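Local structure of dimeric protein of unknown function and ferredoxin-like fold (Bacteroides fragilis, 3FMB) at residues A[23-28]-A[109-114]; A[62-67]-A[74-79]. The protein is of unknown function but forms a dimer of ferredoxin-like subunits and belongs to the stress responsive A/B barrel domain family. All blocks are in the same frame, centred on the assembly; numbering follows the deposited sequence.

Interaction 1 of 2, residues A[23-28]-A[109-114]; sequences HIVLFK and ESRACV. With SO4 (sulfate ion), chain C.
The first and last strands of the ferredoxin-like fold pair antiparallel, 23-28 with 109-114 of strand 108-117, outermost in this chain's sheet. Ile24, Leu26 and Lys28 face Val114, Ala112 and Ser110 as hydrogen-bonded pairs. Each pair makes two N-H...O bonds, such as Leu26 N to Ala112 O at 2.9 Å. Near the start of strand 108-117, Glu109 and Ser110 both face Lys28 in a classic beta bulge. Lys28 O is gripped twice, by Glu109 N at 2.8 Å and by Ser110 N. Ile24, Leu26 and Ala112 lie on the face meeting the second subunit.

On the other face, Val25, Phe27 and Arg111, with His23 nearby, line a bound sulfate, probably from the crystallisation liquor; Cys113 packs against His23 and Val25. Arg111 runs extended from CG to NE beside the Phe27 ring, its CG 3.7 Å from Phe27 CE1. Val25 CG1 meets the same CG from the other strand. The ring and guanidinium planes stand 66° apart. His23 CG lies anti to the backbone N (chi1 169°), and this swings the imidazole toward Cys113 and the anion. Its CE1 lies 3.6 Å from Cys113 SG, an oblique sulfur-aromatic approach. With ND1 on Asp115 and NE2 on the sulfate, both ring nitrogens are bonded, which should hold its rotation. Arg111 NH1 forms a salt bridge with Glu72 of the second subunit. The sulfate sits at the edges of the His23 ring and the Arg111 guanidinium, near both planes. Arg111 NE reaches O4 at 3.0 Å and NH2 reaches O3 at 2.7 Å, while His23 NE2 bonds straight to sulfate O1 at 2.8 Å.

Interaction 2 of 2, residues A[62-67]-A[74-79]; sequences IEVGLN and WNIALY. With EDO (1,2-ethanediol), chain D.
Glu63 and Tyr79 cross at a slant on one face of the two strands, with the carboxylate and ring planes 46° apart. Glu63 CG sits between its backbone N and carbonyl carbon (chi1 70°). The rest of the chain is extended and brings OE2 to 3.7 Å from Tyr79 CD2, oblique to the ring. The polar ends have their main partners elsewhere. Glu63 OE2 is hydrogen-bonded to Tyr116 OH and salt-bridged to Lys22 NZ, both of the second subunit. Tyr79 OH bonds to Lys22 of its own chain, and the ring stacks on Tyr79 of the second subunit. Next along this face, Gly65 pairs with Ala77.

The opposite face is apolar and is covered by helix 35-50 and helix 85-93. Val64 points CG1 across the strands to Ile76 CG2, 3.8 Å away. Leu66 lies beside Ile76 and points the same way, with its CD2 4.0 Å from Ile76 CG1. At the other end Ile62 CD1 makes a looser contact with Leu78 CD2.

The backbones are tied by paired bonds at Glu63-Tyr79 and Gly65-Ala77; Gly65 N to Ala77 O is 2.8 Å. Beyond the strand ends, Asn67 N reaches Asn75 O at 3.0 Å from above the carbonyl plane. Asn67 CB comes within 3.3 Å of Trp74 O. Asn67 ND2 bonds to Asn69 O and also donates to O2 of an ethanediol, probably from the crystallisation liquor, 3.0 Å away. That diol oxygen bonds weakly to Trp74 O. On the other side of 74-79, against neighbouring strand 21-29, Asn75 and Ile76 both face Phe27 in a classic beta bulge. This is the hairpin of the second and third strands of the beta-alpha-beta-beta-alpha-beta ferredoxin-like fold.

How the interactions relate
The two contacts are centred about 9 Å apart in one antiparallel sheet with strand order 2-3-1-4. Interaction 2 is nested along the chain inside the loop closed by interaction 1. Strands 21-29 and 76-82 are neighbours and join them. Val25 O lies 2.7 Å from Leu78 N, and Phe27 N lies 2.8 Å from Ile76 O, both probable hydrogen bonds. Leu26 CD2 also packs against Ala77 CB. Each contact pairs an outermost strand of the chain, 61-66 or 108-117, with one of the two inner strands. Both interactions touch the second subunit, and one face of this sheet packs on it in the dimer.

Interaction 1 of 2, residues A[23-28]-A[109-114]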
ATOM      1  N   HIS A  23      -2.789   1.211  -7.988  1.00 26.18           N
ATOM      2  CA  HIS A  23      -1.881   0.070  -7.963  1.00 25.44           C
ATOM      3  C   HIS A  23      -0.919   0.347  -6.793  1.00 24.17           C
ATOM      4  O   HIS A  23      -0.095   1.296  -6.843  1.00 26.61           O
ATOM      5  CB  HIS A  23      -1.106  -0.009  -9.301  1.00 25.45           C
ATOM      6  CG  HIS A  23       0.043  -0.986  -9.315  1.00 27.08           C
ATOM      7  ND1 HIS A  23      -0.119  -2.340  -9.145  1.00 26.78           N
ATOM      8  CD2 HIS A  23       1.374  -0.790  -9.487  1.00 28.82           C
ATOM      9  CE1 HIS A  23       1.063  -2.937  -9.226  1.00 29.96           C
ATOM     10  NE2 HIS A  23       1.993  -2.013  -9.400  1.00 26.55           N
ATOM     11  N   ILE A  24      -1.078  -0.406  -5.712  1.00 24.39           N
ATOM     12  CA  ILE A  24      -0.282  -0.177  -4.505  1.00 24.00           C
ATOM     13  C   ILE A  24       0.542  -1.419  -4.238  1.00 23.48           C
ATOM     14  O   ILE A  24       0.006  -2.540  -4.166  1.00 25.00           O
ATOM     15  CB  ILE A  24      -1.158   0.131  -3.269  1.00 26.27           C
ATOM     16  CG1 ILE A  24      -2.024   1.376  -3.545  1.00 27.59           C
ATOM     17  CG2 ILE A  24      -0.257   0.266  -1.987  1.00 27.20           C
ATOM     18  CD1 ILE A  24      -2.668   1.963  -2.258  1.00 28.06           C
ATOM     19  N   VAL A  25       1.843  -1.218  -4.061  1.00 22.43           N
ATOM     20  CA  VAL A  25       2.770  -2.357  -3.816  1.00 25.46           C
ATOM     21  C   VAL A  25       3.664  -1.991  -2.627  1.00 26.56           C
ATOM     22  O   VAL A  25       4.206  -0.886  -2.566  1.00 29.12           O
ATOM     23  CB  VAL A  25       3.682  -2.727  -5.063  1.00 25.91           C
ATOM     24  CG1 VAL A  25       4.463  -4.059  -4.800  1.00 26.27           C
ATOM     25  CG2 VAL A  25       2.870  -2.756  -6.378  1.00 26.30           C
ATOM     26  N   LEU A  26       3.765  -2.911  -1.674  1.00 25.55           N
ATOM     27  CA  LEU A  26       4.730  -2.773  -0.580  1.00 25.27           C
ATOM     28  C   LEU A  26       5.772  -3.897  -0.708  1.00 24.90           C
ATOM     29  O   LEU A  26       5.435  -5.039  -1.115  1.00 25.78           O
ATOM     30  CB  LEU A  26       4.025  -2.873   0.764  1.00 24.98           C
ATOM     31  CG  LEU A  26       2.942  -1.840   1.093  1.00 26.38           C
ATOM     32  CD1 LEU A  26       2.361  -2.073   2.532  1.00 25.61           C
ATOM     33  CD2 LEU A  26       3.350  -0.404   0.867  1.00 27.12           C
ATOM     34  N   PHE A  27       7.020  -3.540  -0.413  1.00 25.85           N
ATOM     35  CA  PHE A  27       8.137  -4.459  -0.409  1.00 25.49           C
ATOM     36  C   PHE A  27       8.838  -4.523   0.965  1.00 25.54           C
ATOM     37  O   PHE A  27       9.042  -3.502   1.653  1.00 27.33           O
ATOM     38  CB  PHE A  27       9.190  -4.038  -1.441  1.00 25.43           C
ATOM     39  CG  PHE A  27       8.703  -4.025  -2.840  1.00 28.06           C
ATOM     40  CD1 PHE A  27       8.743  -5.173  -3.611  1.00 32.65           C
ATOM     41  CD2 PHE A  27       8.211  -2.845  -3.396  1.00 31.13           C
ATOM     42  CE1 PHE A  27       8.276  -5.164  -4.940  1.00 35.22           C
ATOM     43  CE2 PHE A  27       7.763  -2.829  -4.718  1.00 35.74           C
ATOM     44  CZ  PHE A  27       7.812  -3.962  -5.475  1.00 27.64           C
ATOM     45  N   LYS A  28       9.292  -5.726   1.289  1.00 25.58           N
ATOM     46  CA  LYS A  28      10.131  -5.993   2.449  1.00 26.61           C
ATOM     47  C   LYS A  28      11.415  -6.659   1.958  1.00 24.77           C
ATOM     48  O   LYS A  28      11.416  -7.646   1.213  1.00 26.45           O
ATOM     49  CB  LYS A  28       9.372  -6.879   3.435  1.00 27.90           C
ATOM     50  CG  LYS A  28      10.148  -7.142   4.729  1.00 28.46           C
ATOM     51  CD  LYS A  28       9.250  -7.797   5.807  1.00 31.55           C
ATOM     52  CE  LYS A  28      10.048  -8.162   7.043  1.00 40.89           C
ATOM     53  NZ  LYS A  28       9.193  -8.212   8.287  1.00 41.43           N
ATOM     54  N   GLU A 109      12.599  -9.811  -0.093  1.00 26.54           N
ATOM     55  CA  GLU A 109      12.026 -10.943   0.604  1.00 25.76           C
ATOM     56  C   GLU A 109      10.560 -11.132   0.208  1.00 28.26           C
ATOM     57  O   GLU A 109      10.148 -12.254  -0.117  1.00 26.99           O
ATOM     58  CB  GLU A 109      12.167 -10.741   2.110  1.00 26.84           C
ATOM     59  CG  GLU A 109      11.626 -11.843   2.984  1.00 29.61           C
ATOM     60  CD  GLU A 109      12.242 -13.212   2.774  1.00 43.23           C
ATOM     61  OE1 GLU A 109      13.290 -13.358   2.101  1.00 45.29           O
ATOM     62  OE2 GLU A 109      11.657 -14.168   3.325  1.00 58.05           O
ATOM     63  N   SER A 110       9.774 -10.065   0.255  1.00 25.92           N
ATOM     64  CA  SER A 110       8.314 -10.165   0.027  1.00 27.56           C
ATOM     65  C   SER A 110       7.798  -8.977  -0.738  1.00 26.29           C
ATOM     66  O   SER A 110       8.348  -7.862  -0.632  1.00 26.31           O
ATOM     67  CB  SER A 110       7.559 -10.263   1.365  1.00 29.56           C
ATOM     68  OG  SER A 110       8.092 -11.270   2.194  1.00 30.71           O
ATOM     69  N   ARG A 111       6.750  -9.234  -1.526  1.00 27.70           N
ATOM     70  CA  ARG A 111       5.978  -8.228  -2.238  1.00 27.68           C
ATOM     71  C   ARG A 111       4.502  -8.462  -1.938  1.00 29.54           C
ATOM     72  O   ARG A 111       3.988  -9.581  -2.056  1.00 27.19           O
ATOM     73  CB  ARG A 111       6.221  -8.341  -3.744  1.00 28.20           C
ATOM     74  CG  ARG A 111       5.346  -7.471  -4.608  1.00 29.83           C
ATOM     75  CD  ARG A 111       5.587  -7.775  -6.083  1.00 30.83           C
ATOM     76  NE  ARG A 111       4.671  -7.051  -6.977  1.00 27.05           N
ATOM     77  CZ  ARG A 111       3.431  -7.409  -7.271  1.00 27.57           C
ATOM     78  NH1 ARG A 111       2.877  -8.464  -6.724  1.00 25.39           N
ATOM     79  NH2 ARG A 111       2.720  -6.662  -8.091  1.00 25.07           N
ATOM     80  N   ALA A 112       3.813  -7.376  -1.634  1.00 27.45           N
ATOM     81  CA  ALA A 112       2.375  -7.362  -1.352  1.00 27.00           C
ATOM     82  C   ALA A 112       1.761  -6.343  -2.301  1.00 24.53           C
ATOM     83  O   ALA A 112       2.286  -5.228  -2.454  1.00 25.00           O
ATOM     84  CB  ALA A 112       2.121  -6.951   0.119  1.00 24.62           C
ATOM     85  N   CYS A 113       0.665  -6.700  -2.962  1.00 26.48           N
ATOM     86  CA  CYS A 113       0.038  -5.768  -3.876  1.00 23.60           C
ATOM     87  C   CYS A 113      -1.479  -5.892  -3.921  1.00 27.41           C
ATOM     88  O   CYS A 113      -2.033  -6.980  -3.928  1.00 24.63           O
ATOM     89  CB  CYS A 113       0.584  -5.970  -5.310  1.00 25.43           C
ATOM     90  SG  CYS A 113      -0.303  -5.068  -6.642  1.00 27.17           S
ATOM     91  N   VAL A 114      -2.141  -4.746  -3.975  1.00 25.62           N
ATOM     92  CA  VAL A 114      -3.573  -4.666  -4.190  1.00 24.87           C
ATOM     93  C   VAL A 114      -3.801  -3.626  -5.262  1.00 26.72           C
ATOM     94  O   VAL A 114      -3.242  -2.536  -5.196  1.00 25.26           O
ATOM     95  CB  VAL A 114      -4.329  -4.259  -2.913  1.00 26.59           C
ATOM     96  CG1 VAL A 114      -5.828  -3.920  -3.263  1.00 23.50           C
ATOM     97  CG2 VAL A 114      -4.179  -5.360  -1.816  1.00 22.99           C
TER
HETATM   98  S   SO4 C 100       4.871  -3.994  -9.666  1.00 31.69           S
HETATM   99  O1  SO4 C 100       4.753  -2.469  -9.551  1.00 27.09           O
HETATM  100  O2  SO4 C 100       5.710  -4.437 -10.777  1.00 31.91           O
HETATM  101  O3  SO4 C 100       3.573  -4.700  -9.806  1.00 29.92           O
HETATM  102  O4  SO4 C 100       5.562  -4.567  -8.484  1.00 32.59           O

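Interaction 2 of 2, residues A[62-67]-A[74-79]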
ATOM      1  N   ILE A  62       2.690   8.377  -9.801  1.00 25.00           N
ATOM      2  CA  ILE A  62       3.542   7.358  -9.171  1.00 27.03           C
ATOM      3  C   ILE A  62       4.433   8.032  -8.131  1.00 27.49           C
ATOM      4  O   ILE A  62       4.872   9.162  -8.292  1.00 28.12           O
ATOM      5  CB  ILE A  62       4.398   6.523 -10.197  1.00 24.77           C
ATOM      6  CG1 ILE A  62       4.931   5.221  -9.592  1.00 32.21           C
ATOM      7  CG2 ILE A  62       5.502   7.449 -10.885  1.00 28.99           C
ATOM      8  CD1 ILE A  62       5.210   4.093 -10.647  1.00 25.70           C
ATOM      9  N   GLU A  63       4.612   7.353  -7.013  1.00 26.93           N
ATOM     10  CA  GLU A  63       5.578   7.782  -6.022  1.00 28.20           C
ATOM     11  C   GLU A  63       6.066   6.580  -5.240  1.00 26.30           C
ATOM     12  O   GLU A  63       5.340   5.575  -5.111  1.00 26.26           O
ATOM     13  CB  GLU A  63       4.948   8.796  -5.073  1.00 29.79           C
ATOM     14  CG  GLU A  63       3.909   8.213  -4.156  1.00 29.57           C
ATOM     15  CD  GLU A  63       3.070   9.246  -3.435  1.00 33.06           C
ATOM     16  OE1 GLU A  63       3.044  10.422  -3.855  1.00 34.59           O
ATOM     17  OE2 GLU A  63       2.389   8.863  -2.463  1.00 31.92           O
ATOM     18  N   VAL A  64       7.294   6.697  -4.719  1.00 27.73           N
ATOM     19  CA  VAL A  64       7.852   5.670  -3.835  1.00 27.73           C
ATOM     20  C   VAL A  64       8.091   6.293  -2.462  1.00 26.11           C
ATOM     21  O   VAL A  64       8.741   7.336  -2.363  1.00 26.08           O
ATOM     22  CB  VAL A  64       9.145   5.060  -4.412  1.00 28.36           C
ATOM     23  CG1 VAL A  64       9.859   4.192  -3.362  1.00 23.52           C
ATOM     24  CG2 VAL A  64       8.792   4.265  -5.693  1.00 26.73           C
ATOM     25  N   GLY A  65       7.568   5.628  -1.444  1.00 25.44           N
ATOM     26  CA  GLY A  65       7.733   6.029  -0.061  1.00 26.29           C
ATOM     27  C   GLY A  65       8.647   5.064   0.665  1.00 25.23           C
ATOM     28  O   GLY A  65       8.528   3.867   0.550  1.00 27.14           O
ATOM     29  N   LEU A  66       9.594   5.618   1.407  1.00 26.19           N
ATOM     30  CA  LEU A  66      10.500   4.815   2.229  1.00 25.67           C
ATOM     31  C   LEU A  66      10.057   4.900   3.700  1.00 24.28           C
ATOM     32  O   LEU A  66       9.819   5.992   4.227  1.00 24.12           O
ATOM     33  CB  LEU A  66      11.957   5.300   2.018  1.00 25.76           C
ATOM     34  CG  LEU A  66      12.509   5.262   0.586  1.00 25.94           C
ATOM     35  CD1 LEU A  66      13.992   5.616   0.608  1.00 27.90           C
ATOM     36  CD2 LEU A  66      12.201   3.857  -0.015  1.00 25.65           C
ATOM     37  N   ASN A  67       9.855   3.738   4.338  1.00 23.15           N
ATOM     38  CA  ASN A  67       9.304   3.695   5.653  1.00 24.96           C
ATOM     39  C   ASN A  67      10.075   4.504   6.692  1.00 26.32           C
ATOM     40  O   ASN A  67      11.295   4.388   6.802  1.00 27.71           O
ATOM     41  CB  ASN A  67       9.223   2.258   6.131  1.00 27.35           C
ATOM     42  CG  ASN A  67       8.628   2.160   7.500  1.00 26.91           C
ATOM     43  OD1 ASN A  67       7.533   2.663   7.745  1.00 25.52           O
ATOM     44  ND2 ASN A  67       9.377   1.574   8.421  1.00 23.53           N
ATOM     45  N   TRP A  74       8.083  -3.322   6.888  1.00 28.73           N
ATOM     46  CA  TRP A  74       8.178  -3.250   5.440  1.00 28.03           C
ATOM     47  C   TRP A  74       8.897  -1.974   5.109  1.00 29.27           C
ATOM     48  O   TRP A  74       8.808  -0.989   5.850  1.00 29.55           O
ATOM     49  CB  TRP A  74       6.796  -3.333   4.776  1.00 27.04           C
ATOM     50  CG  TRP A  74       6.221  -4.723   4.971  1.00 25.50           C
ATOM     51  CD1 TRP A  74       5.948  -5.350   6.145  1.00 28.48           C
ATOM     52  CD2 TRP A  74       5.904  -5.658   3.937  1.00 25.32           C
ATOM     53  NE1 TRP A  74       5.499  -6.627   5.917  1.00 27.35           N
ATOM     54  CE2 TRP A  74       5.451  -6.840   4.565  1.00 24.32           C
ATOM     55  CE3 TRP A  74       5.986  -5.619   2.556  1.00 24.57           C
ATOM     56  CZ2 TRP A  74       5.039  -7.971   3.836  1.00 28.19           C
ATOM     57  CZ3 TRP A  74       5.616  -6.741   1.837  1.00 26.48           C
ATOM     58  CH2 TRP A  74       5.127  -7.906   2.480  1.00 26.04           C
ATOM     59  N   ASN A  75       9.687  -1.996   4.045  1.00 25.90           N
ATOM     60  CA  ASN A  75      10.631  -0.901   3.792  1.00 24.97           C
ATOM     61  C   ASN A  75      10.214   0.113   2.732  1.00 26.74           C
ATOM     62  O   ASN A  75      10.582   1.285   2.798  1.00 25.01           O
ATOM     63  CB  ASN A  75      12.038  -1.439   3.370  1.00 25.92           C
ATOM     64  CG  ASN A  75      12.460  -2.686   4.129  1.00 28.52           C
ATOM     65  OD1 ASN A  75      12.064  -3.774   3.778  1.00 29.25           O
ATOM     66  ND2 ASN A  75      13.280  -2.527   5.124  1.00 30.52           N
ATOM     67  N   ILE A  76       9.485  -0.347   1.744  1.00 25.97           N
ATOM     68  CA  ILE A  76       9.225   0.420   0.552  1.00 24.33           C
ATOM     69  C   ILE A  76       7.740   0.341   0.165  1.00 23.86           C
ATOM     70  O   ILE A  76       7.154  -0.770   0.135  1.00 26.50           O
ATOM     71  CB  ILE A  76      10.055  -0.118  -0.674  1.00 25.22           C
ATOM     72  CG1 ILE A  76      11.584  -0.089  -0.419  1.00 25.12           C
ATOM     73  CG2 ILE A  76       9.642   0.678  -1.956  1.00 26.24           C
ATOM     74  CD1 ILE A  76      12.399  -0.948  -1.485  1.00 21.75           C
ATOM     75  N   ALA A  77       7.157   1.495  -0.176  1.00 25.01           N
ATOM     76  CA  ALA A  77       5.800   1.566  -0.692  1.00 26.34           C
ATOM     77  C   ALA A  77       5.864   2.186  -2.089  1.00 27.52           C
ATOM     78  O   ALA A  77       6.576   3.180  -2.295  1.00 26.59           O
ATOM     79  CB  ALA A  77       4.914   2.435   0.199  1.00 25.41           C
ATOM     80  N   LEU A  78       5.113   1.605  -3.025  1.00 27.07           N
ATOM     81  CA  LEU A  78       4.871   2.204  -4.325  1.00 26.91           C
ATOM     82  C   LEU A  78       3.375   2.491  -4.418  1.00 26.90           C
ATOM     83  O   LEU A  78       2.529   1.604  -4.214  1.00 26.13           O
ATOM     84  CB  LEU A  78       5.300   1.232  -5.411  1.00 28.08           C
ATOM     85  CG  LEU A  78       5.254   1.772  -6.854  1.00 28.29           C
ATOM     86  CD1 LEU A  78       6.439   1.120  -7.629  1.00 30.50           C
ATOM     87  CD2 LEU A  78       3.859   1.449  -7.486  1.00 30.53           C
ATOM     88  N   TYR A  79       3.055   3.741  -4.659  1.00 26.05           N
ATOM     89  CA  TYR A  79       1.693   4.184  -4.791  1.00 26.53           C
ATOM     90  C   TYR A  79       1.549   4.766  -6.183  1.00 27.08           C
ATOM     91  O   TYR A  79       2.305   5.648  -6.561  1.00 28.00           O
ATOM     92  CB  TYR A  79       1.382   5.226  -3.718  1.00 28.32           C
ATOM     93  CG  TYR A  79       0.029   5.877  -3.899  1.00 27.57           C
ATOM     94  CD1 TYR A  79      -1.135   5.257  -3.418  1.00 30.76           C
ATOM     95  CD2 TYR A  79      -0.105   7.075  -4.607  1.00 33.93           C
ATOM     96  CE1 TYR A  79      -2.396   5.841  -3.617  1.00 33.71           C
ATOM     97  CE2 TYR A  79      -1.373   7.655  -4.806  1.00 35.59           C
ATOM     98  CZ  TYR A  79      -2.506   7.024  -4.309  1.00 34.90           C
ATOM     99  OH  TYR A  79      -3.737   7.602  -4.486  1.00 33.93           O
TER
HETATM  100  C1  EDO D 101      12.281  -1.278   9.263  1.00 35.11           C
HETATM  101  O1  EDO D 101      11.552  -0.510  10.209  1.00 32.94           O
HETATM  102  C2  EDO D 101      11.581  -1.192   7.905  1.00 27.45           C
HETATM  103  O2  EDO D 101      11.696   0.099   7.332  1.00 23.85           O